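Long-range contacts in WipB (Legionella pneumophila, PDB 5NNY), which acts as a translocated Ser/Thr phosphatase that targets the host lysosomal nutrient-sensing machinery, and is represented here by its phosphatase domain: residues 10-15 with 94-99; 103-108 with 158-163; 229-234 with 297-302; 214-219 with 291-296; 152-157 with 264-269. One frame throughout, in Å; residues are numbered along the deposited sequence.

Contacts 1 and 2 are buried, whereas contacts 3, 4 and 5 are partly buried. Contact 1 joins the loops after strands 6-8 and 90-93 and brings carboxylates together. Contact 2, its centre about 10 Å from that of contact 1, pairs the starts of helices 105-117 and 159-169; the two touch where Val-99 meets Asp-105. Contacts 3 and 4, with centres about 13 Å apart, pin the chain leading into edge strand 301-306 against the starts of helices 233-253 and 214-224, one by a salt bridge and an aromatic ring, the other by hydrogen bonds and a water. Contact 5, which adjoins contact 2 in sequence, is chiefly apolar and links helices 150-153 and 262-270.

Contact 1: 10-15 with 94-99; sequences DLHANA and IGDELV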
# COMPACT_ATOMS: atom_id res chain seq x y z
N ASP A 10 4.14 0.39 -9.06
CA ASP A 10 4.38 -0.54 -7.97
C ASP A 10 5.80 -0.35 -7.45
O ASP A 10 6.77 -0.60 -8.18
CB ASP A 10 4.15 -1.98 -8.43
CG ASP A 10 2.67 -2.31 -8.55
OD1 ASP A 10 1.91 -2.03 -7.60
OD2 ASP A 10 2.28 -2.84 -9.61
N LEU A 11 5.93 0.08 -6.20
CA LEU A 11 7.23 0.39 -5.62
C LEU A 11 8.02 -0.84 -5.20
O LEU A 11 9.25 -0.75 -5.06
CB LEU A 11 7.07 1.31 -4.41
CG LEU A 11 6.53 2.70 -4.75
CD1 LEU A 11 6.02 3.38 -3.50
CD2 LEU A 11 7.63 3.53 -5.42
N HIS A 12 7.34 -1.96 -4.97
CA HIS A 12 7.96 -3.18 -4.43
C HIS A 12 8.78 -2.87 -3.17
O HIS A 12 9.89 -3.37 -2.98
CB HIS A 12 8.81 -3.87 -5.49
CG HIS A 12 8.02 -4.21 -6.71
ND1 HIS A 12 6.92 -5.04 -6.66
CD2 HIS A 12 8.12 -3.80 -8.00
CE1 HIS A 12 6.39 -5.14 -7.87
NE2 HIS A 12 7.10 -4.40 -8.70
N ALA A 13 8.22 -2.01 -2.32
CA ALA A 13 8.80 -1.65 -1.03
C ALA A 13 10.19 -1.04 -1.17
O ALA A 13 11.01 -1.14 -0.26
CB ALA A 13 8.84 -2.85 -0.09
N ASN A 14 10.48 -0.39 -2.29
CA ASN A 14 11.79 0.22 -2.52
C ASN A 14 11.71 1.64 -1.98
O ASN A 14 11.16 2.54 -2.62
CB ASN A 14 12.15 0.18 -4.00
CG ASN A 14 13.54 0.75 -4.31
OD1 ASN A 14 14.09 1.53 -3.54
ND2 ASN A 14 14.10 0.36 -5.45
N ALA A 15 12.26 1.86 -0.77
CA ALA A 15 12.11 3.15 -0.12
C ALA A 15 12.93 4.22 -0.83
O ALA A 15 12.55 5.40 -0.81
CB ALA A 15 12.50 3.04 1.36
N ILE A 94 -0.09 3.31 -6.48
CA ILE A 94 -0.85 2.20 -7.07
C ILE A 94 -0.62 0.91 -6.28
O ILE A 94 -1.38 -0.06 -6.44
CB ILE A 94 -0.49 2.08 -8.57
CG1 ILE A 94 -1.72 1.74 -9.40
CG2 ILE A 94 0.63 1.08 -8.80
CD1 ILE A 94 -2.52 2.96 -9.81
N GLY A 95 0.39 0.87 -5.42
CA GLY A 95 0.46 -0.15 -4.40
C GLY A 95 1.85 -0.75 -4.29
O GLY A 95 2.85 -0.18 -4.74
N ASP A 96 1.88 -1.92 -3.65
CA ASP A 96 3.11 -2.67 -3.39
C ASP A 96 4.14 -1.80 -2.67
O ASP A 96 5.34 -1.97 -2.84
CB ASP A 96 3.69 -3.24 -4.68
CG ASP A 96 2.82 -4.33 -5.28
OD1 ASP A 96 1.77 -4.66 -4.71
OD2 ASP A 96 3.20 -4.86 -6.35
N GLU A 97 3.65 -0.86 -1.85
CA GLU A 97 4.56 -0.01 -1.08
C GLU A 97 5.09 -0.72 0.17
O GLU A 97 6.10 -0.26 0.75
CB GLU A 97 3.86 1.31 -0.74
CG GLU A 97 2.79 1.25 0.36
CD GLU A 97 1.60 0.37 0.03
OE1 GLU A 97 1.07 -0.28 0.96
OE2 GLU A 97 1.19 0.31 -1.15
N LEU A 98 4.47 -1.84 0.55
CA LEU A 98 4.88 -2.65 1.71
C LEU A 98 4.82 -4.13 1.34
O LEU A 98 4.19 -4.52 0.36
CB LEU A 98 3.97 -2.37 2.92
CG LEU A 98 3.90 -0.96 3.51
CD1 LEU A 98 2.77 -0.87 4.55
CD2 LEU A 98 5.24 -0.57 4.15
N VAL A 99 5.48 -4.96 2.17
CA VAL A 99 5.45 -6.43 2.05
C VAL A 99 5.88 -6.88 0.66
O VAL A 99 5.09 -7.47 -0.09
CB VAL A 99 4.05 -7.00 2.38
CG1 VAL A 99 4.12 -8.55 2.60
CG2 VAL A 99 3.48 -6.33 3.61
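Asp-10 and Asp-96 meet carboxylate over carboxylate, their planes 24° apart, with Asp-10 OD1 3.4 Å from Asp-96 OD2. Both side chains turn CG anti to the carbonyl carbon, yet they cross obliquely. His-12 runs alongside Asp-96 and points the same way, its ring plane turned 43° from the carboxylate, so that His-12 CE1 comes 3.5 Å from Asp-96 OD2. The ring is fixed from elsewhere, since ND1 is hydrogen-bonded to Asp-100 OD2. The backbones pair alongside: a type I' turn from Leu-11 to Asn-14 directs Ala-13 N at Asp-96 O, 2.9 Å away and nearly along the C=O axis. A weak bond of 3.4 Å from Leu-11 N to Gly-95 O supports it one step back. Leu-11 CD1 rests 4.1 Å from Glu-97 CB, while Glu-97 OE1 is bonded to Tyr-186 OH. The loops follow strands 6-8 and 90-93; the first reads GDxH and the second GDxxxDRG, one residue longer than the GDxxDRG motif usual in calcineurin-like phosphoesterases, and His-209 packs on both aspartates. Two carboxylates held this close would probably repel unless a cation or a shared proton offset their charge, consistent with the metal-binding role of these motifs in relatives.

Contact 2: 103-108 with 158-163; sequences VIDYFI and GNSFHA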
# COMPACT_ATOMS: atom_id res chain seq x y z
N VAL A 103 13.93 -3.62 1.03
CA VAL A 103 14.84 -3.99 2.13
C VAL A 103 14.08 -4.22 3.43
O VAL A 103 14.29 -5.23 4.12
CB VAL A 103 15.94 -2.94 2.30
CG1 VAL A 103 16.75 -3.25 3.54
CG2 VAL A 103 16.84 -2.91 1.09
N ILE A 104 13.28 -3.24 3.86
CA ILE A 104 12.57 -3.36 5.13
C ILE A 104 11.42 -2.37 5.16
O ILE A 104 11.59 -1.20 4.79
CB ILE A 104 13.52 -3.17 6.34
CG1 ILE A 104 12.82 -3.57 7.65
CG2 ILE A 104 14.10 -1.76 6.40
CD1 ILE A 104 13.79 -3.73 8.83
N ASP A 105 10.26 -2.84 5.61
CA ASP A 105 9.05 -2.00 5.57
C ASP A 105 9.15 -0.79 6.48
O ASP A 105 8.45 0.19 6.25
CB ASP A 105 7.81 -2.80 5.94
CG ASP A 105 7.30 -3.63 4.79
OD1 ASP A 105 7.66 -3.31 3.63
OD2 ASP A 105 6.57 -4.64 5.05
N TYR A 106 10.00 -0.84 7.51
CA TYR A 106 10.19 0.31 8.38
C TYR A 106 10.51 1.57 7.60
O TYR A 106 10.07 2.66 7.97
CB TYR A 106 11.31 0.02 9.38
CG TYR A 106 11.40 1.04 10.49
CD1 TYR A 106 10.52 1.01 11.55
CD2 TYR A 106 12.38 2.06 10.46
CE1 TYR A 106 10.59 1.95 12.57
CE2 TYR A 106 12.46 3.01 11.49
CZ TYR A 106 11.57 2.93 12.53
OH TYR A 106 11.63 3.85 13.55
N PHE A 107 11.29 1.44 6.51
CA PHE A 107 11.77 2.63 5.80
C PHE A 107 10.62 3.40 5.18
O PHE A 107 10.52 4.62 5.33
CB PHE A 107 12.78 2.22 4.73
CG PHE A 107 14.12 1.75 5.28
CD1 PHE A 107 14.55 2.10 6.56
CD2 PHE A 107 14.97 1.02 4.46
CE1 PHE A 107 15.80 1.69 7.03
CE2 PHE A 107 16.23 0.62 4.91
CZ PHE A 107 16.65 0.96 6.21
N ILE A 108 9.71 2.70 4.49
CA ILE A 108 8.59 3.37 3.83
C ILE A 108 7.55 3.78 4.86
O ILE A 108 6.89 4.81 4.70
CB ILE A 108 8.01 2.47 2.72
CG1 ILE A 108 8.92 2.58 1.48
CG2 ILE A 108 6.56 2.85 2.37
CD1 ILE A 108 8.39 2.01 0.22
N GLY A 158 7.57 -11.39 0.53
CA GLY A 158 7.48 -10.17 1.31
C GLY A 158 8.74 -9.96 2.11
O GLY A 158 8.68 -9.85 3.33
N ASN A 159 9.89 -9.95 1.41
CA ASN A 159 11.17 -9.76 2.08
C ASN A 159 11.12 -8.58 3.04
O ASN A 159 11.61 -8.66 4.17
CB ASN A 159 12.29 -9.52 1.05
CG ASN A 159 13.65 -9.31 1.71
OD1 ASN A 159 14.19 -10.22 2.32
ND2 ASN A 159 14.21 -8.10 1.59
N SER A 160 10.55 -7.47 2.59
CA SER A 160 10.60 -6.25 3.39
C SER A 160 9.79 -6.39 4.67
O SER A 160 10.09 -5.72 5.67
CB SER A 160 10.09 -5.07 2.57
OG SER A 160 8.75 -5.31 2.19
N PHE A 161 8.77 -7.27 4.67
CA PHE A 161 7.98 -7.48 5.88
C PHE A 161 8.65 -8.51 6.78
O PHE A 161 8.69 -8.33 8.00
CB PHE A 161 6.56 -7.90 5.49
CG PHE A 161 5.64 -8.15 6.66
CD1 PHE A 161 5.26 -7.13 7.52
CD2 PHE A 161 5.10 -9.43 6.88
CE1 PHE A 161 4.41 -7.38 8.59
CE2 PHE A 161 4.24 -9.68 7.91
CZ PHE A 161 3.89 -8.66 8.77
N HIS A 162 9.19 -9.58 6.18
CA HIS A 162 10.03 -10.52 6.92
C HIS A 162 11.15 -9.80 7.65
O HIS A 162 11.40 -10.06 8.83
CB HIS A 162 10.61 -11.57 5.96
CG HIS A 162 11.38 -12.65 6.64
ND1 HIS A 162 10.89 -13.36 7.72
CD2 HIS A 162 12.62 -13.15 6.40
CE1 HIS A 162 11.79 -14.24 8.12
NE2 HIS A 162 12.85 -14.14 7.33
N ALA A 163 11.84 -8.88 6.96
CA ALA A 163 12.89 -8.10 7.62
C ALA A 163 12.33 -7.30 8.78
O ALA A 163 12.97 -7.18 9.84
CB ALA A 163 13.58 -7.18 6.61
O HOH W 1 16.31 -6.90 4.11
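Ser-160 and Asp-105 grip each other twice. Ser-160 holds OG in the crowded position between its backbone N and carbonyl carbon (chi1 60°), and from there OG donates to Asp-105 OD1 at 2.7 Å, meeting it from above the carboxylate plane. In the reverse sense, Asp-105 N donates to Ser-160 O at 2.9 Å, with an N-H...O angle of 149°. OG also has a second bond, to Asp-100 N. The other carboxylate oxygen, Asp-105 OD2, lies 3.3 Å from Phe-161 CA, near the edge of the phenyl ring, and is bonded to Val-99 N. The contact thus ties the first turns of helices 105-117 and 159-169 to the loop that carries the GDxxxDRG variant of the GDxxDRG motif of the calcineurin-like phosphoesterase fold. Val-103 takes part through its carbonyl, its side chain pointing away: Val-103 O sits 3.2 Å from Ala-163 CB and accepts from a water at 2.6 Å. That water is weakly bonded to Asn-159 ND2, whose stronger partner is Gly-102 O. Beside it, Ile-104, with CG1 anti to the backbone N, lays CG1 3.8 Å from Ala-163 CB.

Contact 3: 229-234 with 297-302; sequences SEESAV and SKKFKI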
# COMPACT_ATOMS: atom_id res chain seq x y z
N SER A 229 -24.47 3.66 -8.95
CA SER A 229 -25.01 4.50 -10.01
C SER A 229 -23.92 4.81 -11.02
O SER A 229 -22.82 5.21 -10.63
CB SER A 229 -25.61 5.81 -9.47
OG SER A 229 -25.98 6.69 -10.54
N GLU A 230 -24.23 4.61 -12.31
CA GLU A 230 -23.31 4.92 -13.39
C GLU A 230 -23.97 5.85 -14.41
O GLU A 230 -23.70 5.76 -15.61
CB GLU A 230 -22.82 3.65 -14.09
CG GLU A 230 -23.95 2.78 -14.62
CD GLU A 230 -23.44 1.61 -15.44
OE1 GLU A 230 -24.20 1.11 -16.30
OE2 GLU A 230 -22.27 1.21 -15.24
N GLU A 231 -24.86 6.73 -13.94
CA GLU A 231 -25.60 7.57 -14.87
C GLU A 231 -24.74 8.66 -15.49
O GLU A 231 -25.17 9.27 -16.48
CB GLU A 231 -26.82 8.17 -14.17
CG GLU A 231 -27.91 7.14 -13.89
CD GLU A 231 -28.18 6.26 -15.10
OE1 GLU A 231 -28.68 6.79 -16.12
OE2 GLU A 231 -27.88 5.04 -15.04
N SER A 232 -23.56 8.90 -14.94
CA SER A 232 -22.63 9.93 -15.41
C SER A 232 -21.30 9.67 -14.72
O SER A 232 -21.21 8.88 -13.78
CB SER A 232 -23.14 11.34 -15.10
OG SER A 232 -23.13 11.60 -13.70
N ALA A 233 -20.26 10.37 -15.19
CA ALA A 233 -18.96 10.29 -14.52
C ALA A 233 -19.05 10.79 -13.08
O ALA A 233 -18.46 10.20 -12.17
CB ALA A 233 -17.91 11.10 -15.28
N VAL A 234 -19.79 11.89 -12.86
CA VAL A 234 -20.02 12.41 -11.52
C VAL A 234 -20.73 11.37 -10.66
O VAL A 234 -20.40 11.19 -9.48
CB VAL A 234 -20.81 13.74 -11.58
CG1 VAL A 234 -21.51 14.00 -10.27
CG2 VAL A 234 -19.87 14.90 -11.91
N SER A 297 -18.95 2.61 -20.90
CA SER A 297 -20.34 2.98 -20.65
C SER A 297 -20.78 3.99 -21.69
O SER A 297 -20.01 4.86 -22.10
CB SER A 297 -20.54 3.59 -19.27
OG SER A 297 -21.92 3.89 -19.09
N LYS A 298 -22.04 3.89 -22.11
CA LYS A 298 -22.53 4.91 -23.04
C LYS A 298 -22.79 6.23 -22.34
O LYS A 298 -22.90 7.26 -23.02
CB LYS A 298 -23.79 4.42 -23.76
CG LYS A 298 -25.05 4.33 -22.93
CD LYS A 298 -26.17 3.71 -23.76
CE LYS A 298 -27.47 3.65 -22.99
NZ LYS A 298 -27.33 2.84 -21.75
N LYS A 299 -22.81 6.24 -21.01
CA LYS A 299 -23.22 7.43 -20.27
C LYS A 299 -22.07 8.33 -19.86
O LYS A 299 -22.32 9.41 -19.32
CB LYS A 299 -24.02 7.01 -19.03
CG LYS A 299 -24.94 5.82 -19.32
CD LYS A 299 -25.74 5.41 -18.10
CE LYS A 299 -26.34 4.02 -18.28
NZ LYS A 299 -27.22 3.63 -17.13
N PHE A 300 -20.82 7.95 -20.11
CA PHE A 300 -19.67 8.79 -19.80
C PHE A 300 -18.44 8.15 -20.41
O PHE A 300 -18.47 6.99 -20.85
CB PHE A 300 -19.49 8.97 -18.29
CG PHE A 300 -19.43 7.67 -17.53
CD1 PHE A 300 -18.22 7.02 -17.36
CD2 PHE A 300 -20.59 7.08 -17.04
CE1 PHE A 300 -18.18 5.80 -16.72
CE2 PHE A 300 -20.54 5.87 -16.38
CZ PHE A 300 -19.33 5.23 -16.22
N LYS A 301 -17.35 8.91 -20.44
CA LYS A 301 -16.04 8.41 -20.84
C LYS A 301 -15.27 7.98 -19.60
O LYS A 301 -15.34 8.65 -18.57
CB LYS A 301 -15.24 9.49 -21.58
CG LYS A 301 -15.87 9.88 -22.90
CD LYS A 301 -15.21 11.10 -23.51
CE LYS A 301 -15.95 11.48 -24.79
NZ LYS A 301 -15.56 12.81 -25.32
N ILE A 302 -14.55 6.88 -19.70
CA ILE A 302 -13.76 6.37 -18.58
C ILE A 302 -12.44 5.83 -19.11
O ILE A 302 -12.39 5.21 -20.18
CB ILE A 302 -14.54 5.29 -17.78
CG1 ILE A 302 -13.73 4.76 -16.59
CG2 ILE A 302 -14.96 4.15 -18.68
CD1 ILE A 302 -14.59 4.11 -15.55
O HOH W 2 -24.62 11.39 -18.48
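At the edge of the mixed sheet of this calcineurin-like phosphoesterase domain, the turn before outer strand 301-306 folds against the start of helix 233-253. The ionic part is carried by Lys-299, which, extended beyond CG, brings NZ to Glu-231 OE2 at 2.6 Å on the oxygen's syn lone pair, a salt bridge; Glu-231, bent at chi2 (-46°), brings its carboxylate round to the amine. Glu-230 OE1 adds a second negative charge 4.0 Å from Lys-299 NZ, too far for a bridge, while its OE2 is hydrogen-bonded to Tyr-228 OH. Hydrogen bonds shape both chains: Ser-297 OG accepts from Lys-299 N in an ST turn, and Ser-232 is the N-cap, its OG bonded to Asp-235 N. One water donates to both Glu-231 O and Lys-299 O, while Asn-202 bonds Lys-299 O and Ala-233 N. The apolar part centres on Phe-300, whose CG in the crowded position (chi1 53°) brings the ring against the backbone of Ser-232 and Ala-233. Its CB lies 4.0 Å from Ala-233 CB, and Ser-297 CB lies above one ring face, toward the rim. At the ring's edge, in its plane, Glu-230 O approaches Phe-300 CE2 to 3.3 Å.

Contact 4: 214-219 with 291-296; sequences LNHIRG and GDLIRT
The carboxamide of Asn-215 lies across the backbone of 291-296, its CG 3.2 Å from Asp-292 O. With CG in the crowded position between backbone N and carbonyl carbon (chi1 47°), the group turns OD1 toward Ile-294 N, which donates at 3.0 Å in a nearly straight bond (171°). The approach is from above the amide plane, 61° out of it. The other end is held too: ND2 is bonded to Tyr-290 O and to a water at 2.7 Å, which in turn donates to Gly-291 O. One residue earlier, Leu-214 N at the first turn of the helix donates to Ile-294 O at 2.7 Å, nearly along the C=O axis. Ile-294 thus uses both its N-H and its carbonyl toward the helix start, the one to the Asn-215 side chain, the other to Leu-214 N. Leu-214 crosses Ile-294 at about a right angle, its CD1 3.9 Å from Ile-294 CG2. Leu-293 CD1 stands 4.3 Å from His-216 CE1, at the edge of the imidazole. Helix 214-224 thereby fastens the loop between helix 280-286, where His-216 packs on Ala-283, and strand 301-306, where Leu-214 reaches Ile-302.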
# COMPACT_ATOMS: atom_id res chain seq x y z
N LEU A 214 -16.01 -1.74 -14.75
CA LEU A 214 -17.22 -1.30 -14.05
C LEU A 214 -17.91 -2.44 -13.31
O LEU A 214 -18.61 -2.20 -12.32
CB LEU A 214 -18.19 -0.66 -15.05
CG LEU A 214 -17.72 0.60 -15.77
CD1 LEU A 214 -18.74 1.01 -16.85
CD2 LEU A 214 -17.52 1.74 -14.79
N ASN A 215 -17.74 -3.68 -13.78
CA ASN A 215 -18.39 -4.80 -13.11
C ASN A 215 -17.84 -4.98 -11.69
O ASN A 215 -18.59 -5.32 -10.77
CB ASN A 215 -18.20 -6.09 -13.92
CG ASN A 215 -16.77 -6.29 -14.39
OD1 ASN A 215 -16.17 -5.40 -15.00
ND2 ASN A 215 -16.20 -7.47 -14.10
N HIS A 216 -16.53 -4.75 -11.50
CA HIS A 216 -15.96 -4.83 -10.16
C HIS A 216 -16.53 -3.75 -9.25
O HIS A 216 -16.81 -3.99 -8.07
CB HIS A 216 -14.43 -4.69 -10.21
CG HIS A 216 -13.73 -5.85 -10.84
ND1 HIS A 216 -13.52 -5.94 -12.20
CD2 HIS A 216 -13.20 -6.97 -10.30
CE1 HIS A 216 -12.89 -7.07 -12.47
NE2 HIS A 216 -12.67 -7.71 -11.33
N ILE A 217 -16.67 -2.53 -9.77
CA ILE A 217 -17.20 -1.43 -8.96
C ILE A 217 -18.64 -1.72 -8.56
O ILE A 217 -19.04 -1.48 -7.42
CB ILE A 217 -17.05 -0.10 -9.73
CG1 ILE A 217 -15.59 0.10 -10.10
CG2 ILE A 217 -17.59 1.08 -8.92
CD1 ILE A 217 -15.35 1.29 -11.02
N ARG A 218 -19.42 -2.28 -9.48
CA ARG A 218 -20.78 -2.68 -9.14
C ARG A 218 -20.78 -3.76 -8.06
O ARG A 218 -21.60 -3.73 -7.14
CB ARG A 218 -21.51 -3.16 -10.40
CG ARG A 218 -22.97 -3.54 -10.18
CD ARG A 218 -23.58 -4.17 -11.43
NE ARG A 218 -23.67 -3.21 -12.53
CZ ARG A 218 -24.73 -2.43 -12.73
NH1 ARG A 218 -25.77 -2.50 -11.92
NH2 ARG A 218 -24.74 -1.57 -13.74
N GLY A 219 -19.87 -4.73 -8.17
CA GLY A 219 -19.78 -5.75 -7.14
C GLY A 219 -19.38 -5.18 -5.79
O GLY A 219 -19.88 -5.62 -4.75
N GLY A 291 -17.39 -11.85 -13.31
CA GLY A 291 -18.34 -11.74 -14.39
C GLY A 291 -17.70 -11.11 -15.61
O GLY A 291 -16.47 -10.97 -15.72
N ASP A 292 -18.56 -10.71 -16.56
CA ASP A 292 -18.08 -10.12 -17.80
C ASP A 292 -17.39 -8.78 -17.54
O ASP A 292 -17.95 -7.90 -16.87
CB ASP A 292 -19.23 -9.94 -18.78
CG ASP A 292 -19.73 -11.25 -19.35
OD1 ASP A 292 -18.97 -12.23 -19.39
OD2 ASP A 292 -20.91 -11.30 -19.78
N LEU A 293 -16.19 -8.62 -18.07
CA LEU A 293 -15.43 -7.39 -17.89
C LEU A 293 -16.09 -6.28 -18.68
O LEU A 293 -16.26 -6.40 -19.90
CB LEU A 293 -13.98 -7.58 -18.34
CG LEU A 293 -13.01 -6.41 -18.16
CD1 LEU A 293 -12.86 -6.09 -16.66
CD2 LEU A 293 -11.65 -6.73 -18.77
N ILE A 294 -16.49 -5.20 -18.00
CA ILE A 294 -17.14 -4.05 -18.61
C ILE A 294 -16.20 -2.87 -18.48
O ILE A 294 -15.87 -2.47 -17.36
CB ILE A 294 -18.49 -3.73 -17.96
CG1 ILE A 294 -19.43 -4.95 -18.03
CG2 ILE A 294 -19.10 -2.49 -18.63
CD1 ILE A 294 -19.75 -5.42 -19.41
N ARG A 295 -15.79 -2.30 -19.61
CA ARG A 295 -14.86 -1.18 -19.59
C ARG A 295 -15.36 0.05 -20.34
O ARG A 295 -14.65 1.06 -20.38
CB ARG A 295 -13.49 -1.61 -20.15
CG ARG A 295 -12.65 -2.34 -19.10
CD ARG A 295 -11.18 -2.40 -19.48
NE ARG A 295 -10.33 -2.49 -18.29
CZ ARG A 295 -9.27 -1.73 -18.08
NH1 ARG A 295 -8.56 -1.89 -16.96
NH2 ARG A 295 -8.89 -0.84 -18.98
N THR A 296 -16.56 -0.00 -20.91
CA THR A 296 -17.15 1.13 -21.60
C THR A 296 -18.56 1.35 -21.06
O THR A 296 -19.28 0.38 -20.78
CB THR A 296 -17.20 0.89 -23.11
OG1 THR A 296 -15.89 0.54 -23.58
CG2 THR A 296 -17.68 2.13 -23.85
O HOH W 3 -14.37 -9.27 -14.97

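Contact 5: 152-157 with 264-269; sequences LGNIQH and MMYRGY
The backbones keep apart, with CA atoms nearest at 6.4 Å between Ile-155 and Tyr-269 and at 7.4 Å between Leu-152 and Met-265, so side chains bridge the gap. Within the helical surroundings of this calcineurin-like phosphoesterase domain, the contact packs the end of helix 150-153 and the turn after it against helix 262-270. Ile-155 is the wedge, buried among Met-265, Tyr-266 and Tyr-269, spaced i, i+1 and i+4 on one side of the helix. Its CG1 occupies the crowded position (chi1 63°), and the chain then runs straight, carrying CD1 to 3.7 Å from Met-265 CB. On the other branch, Ile-155 CG2 comes 3.4 Å from Tyr-266 CD1, and Ile-155 CB faces Tyr-269 CB at 3.9 Å. Ile-155 thus meets one partner by each branch and a third by its stem. Leu-152 adds its CD2, 3.9 Å from Met-265 CG; the methionine is bent at chi2 and chi3 and also packs on Ile-131 of helix 128-138. Trp-286 of helix 280-286 touches Ile-155, Met-265 and Tyr-269, extending the apolar patch. The polar element is a single hydrogen bond: Asn-154 ND2 donates to Tyr-266 OH at 3.0 Å and 166°, with the hydroxyl oxygen lying in the amide plane.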
# COMPACT_ATOMS: atom_id res chain seq x y z
N LEU A 152 -1.24 -15.65 3.99
CA LEU A 152 -0.95 -14.67 2.95
C LEU A 152 0.51 -14.71 2.53
O LEU A 152 0.82 -14.51 1.35
CB LEU A 152 -1.33 -13.27 3.44
CG LEU A 152 -2.83 -13.10 3.62
CD1 LEU A 152 -3.12 -11.69 4.12
CD2 LEU A 152 -3.56 -13.39 2.29
N GLY A 153 1.42 -14.98 3.46
CA GLY A 153 2.83 -15.08 3.10
C GLY A 153 3.15 -16.25 2.20
O GLY A 153 4.22 -16.27 1.58
N ASN A 154 2.25 -17.24 2.13
CA ASN A 154 2.43 -18.38 1.24
C ASN A 154 2.24 -18.03 -0.23
O ASN A 154 2.62 -18.82 -1.10
CB ASN A 154 1.43 -19.50 1.57
CG ASN A 154 1.75 -20.24 2.84
OD1 ASN A 154 2.89 -20.20 3.32
ND2 ASN A 154 0.75 -20.93 3.38
N ILE A 155 1.64 -16.88 -0.55
CA ILE A 155 1.28 -16.59 -1.94
C ILE A 155 2.04 -15.41 -2.50
O ILE A 155 1.76 -14.99 -3.63
CB ILE A 155 -0.23 -16.36 -2.11
CG1 ILE A 155 -0.69 -15.14 -1.32
CG2 ILE A 155 -0.98 -17.62 -1.70
CD1 ILE A 155 -2.18 -14.90 -1.37
N GLN A 156 2.97 -14.84 -1.74
CA GLN A 156 3.73 -13.72 -2.26
C GLN A 156 5.00 -13.61 -1.44
O GLN A 156 5.06 -14.05 -0.29
CB GLN A 156 2.92 -12.42 -2.22
CG GLN A 156 2.47 -12.06 -0.81
CD GLN A 156 1.33 -11.05 -0.79
OE1 GLN A 156 0.72 -10.76 -1.82
NE2 GLN A 156 1.03 -10.53 0.39
N HIS A 157 6.02 -13.03 -2.05
CA HIS A 157 7.28 -12.82 -1.37
C HIS A 157 7.25 -11.44 -0.74
O HIS A 157 6.85 -10.46 -1.39
CB HIS A 157 8.46 -13.01 -2.31
CG HIS A 157 8.78 -14.45 -2.57
ND1 HIS A 157 9.50 -14.87 -3.67
CD2 HIS A 157 8.46 -15.56 -1.87
CE1 HIS A 157 9.61 -16.19 -3.63
NE2 HIS A 157 8.99 -16.63 -2.55
N MET A 264 -9.91 -17.48 -1.08
CA MET A 264 -10.04 -16.52 -2.18
C MET A 264 -8.67 -16.02 -2.62
O MET A 264 -8.44 -15.77 -3.81
CB MET A 264 -10.91 -15.34 -1.77
CG MET A 264 -12.33 -15.67 -1.41
SD MET A 264 -13.05 -14.15 -0.77
CE MET A 264 -14.55 -14.72 0.01
N MET A 265 -7.75 -15.85 -1.68
CA MET A 265 -6.45 -15.29 -2.03
C MET A 265 -5.55 -16.33 -2.69
O MET A 265 -4.76 -16.00 -3.58
CB MET A 265 -5.80 -14.69 -0.77
CG MET A 265 -6.67 -13.63 -0.11
SD MET A 265 -7.11 -12.31 -1.27
CE MET A 265 -5.70 -11.22 -1.09
N TYR A 266 -5.66 -17.59 -2.27
CA TYR A 266 -4.92 -18.63 -2.98
C TYR A 266 -5.39 -18.74 -4.43
O TYR A 266 -4.59 -18.81 -5.36
CB TYR A 266 -5.08 -19.99 -2.30
CG TYR A 266 -4.30 -20.15 -1.01
CD1 TYR A 266 -2.91 -20.32 -1.03
CD2 TYR A 266 -4.94 -20.18 0.23
CE1 TYR A 266 -2.19 -20.48 0.13
CE2 TYR A 266 -4.21 -20.36 1.42
CZ TYR A 266 -2.84 -20.50 1.36
OH TYR A 266 -2.10 -20.67 2.51
N ARG A 267 -6.71 -18.77 -4.62
CA ARG A 267 -7.23 -18.86 -5.98
C ARG A 267 -6.95 -17.58 -6.75
O ARG A 267 -6.72 -17.61 -7.96
CB ARG A 267 -8.73 -19.17 -5.95
CG ARG A 267 -9.04 -20.62 -5.56
CD ARG A 267 -10.53 -20.90 -5.53
NE ARG A 267 -11.18 -20.32 -4.36
CZ ARG A 267 -12.08 -19.34 -4.39
NH1 ARG A 267 -12.62 -18.91 -3.26
NH2 ARG A 267 -12.45 -18.80 -5.55
N GLY A 268 -6.97 -16.44 -6.05
CA GLY A 268 -6.56 -15.20 -6.68
C GLY A 268 -5.13 -15.26 -7.17
O GLY A 268 -4.84 -14.96 -8.33
N TYR A 269 -4.22 -15.69 -6.31
CA TYR A 269 -2.84 -15.83 -6.73
C TYR A 269 -2.73 -16.78 -7.92
O TYR A 269 -1.99 -16.51 -8.87
CB TYR A 269 -1.96 -16.33 -5.57
CG TYR A 269 -0.65 -16.85 -6.07
CD1 TYR A 269 0.31 -15.99 -6.58
CD2 TYR A 269 -0.38 -18.24 -6.08
CE1 TYR A 269 1.50 -16.47 -7.07
CE2 TYR A 269 0.81 -18.72 -6.58
CZ TYR A 269 1.75 -17.83 -7.07
OH TYR A 269 2.94 -18.28 -7.56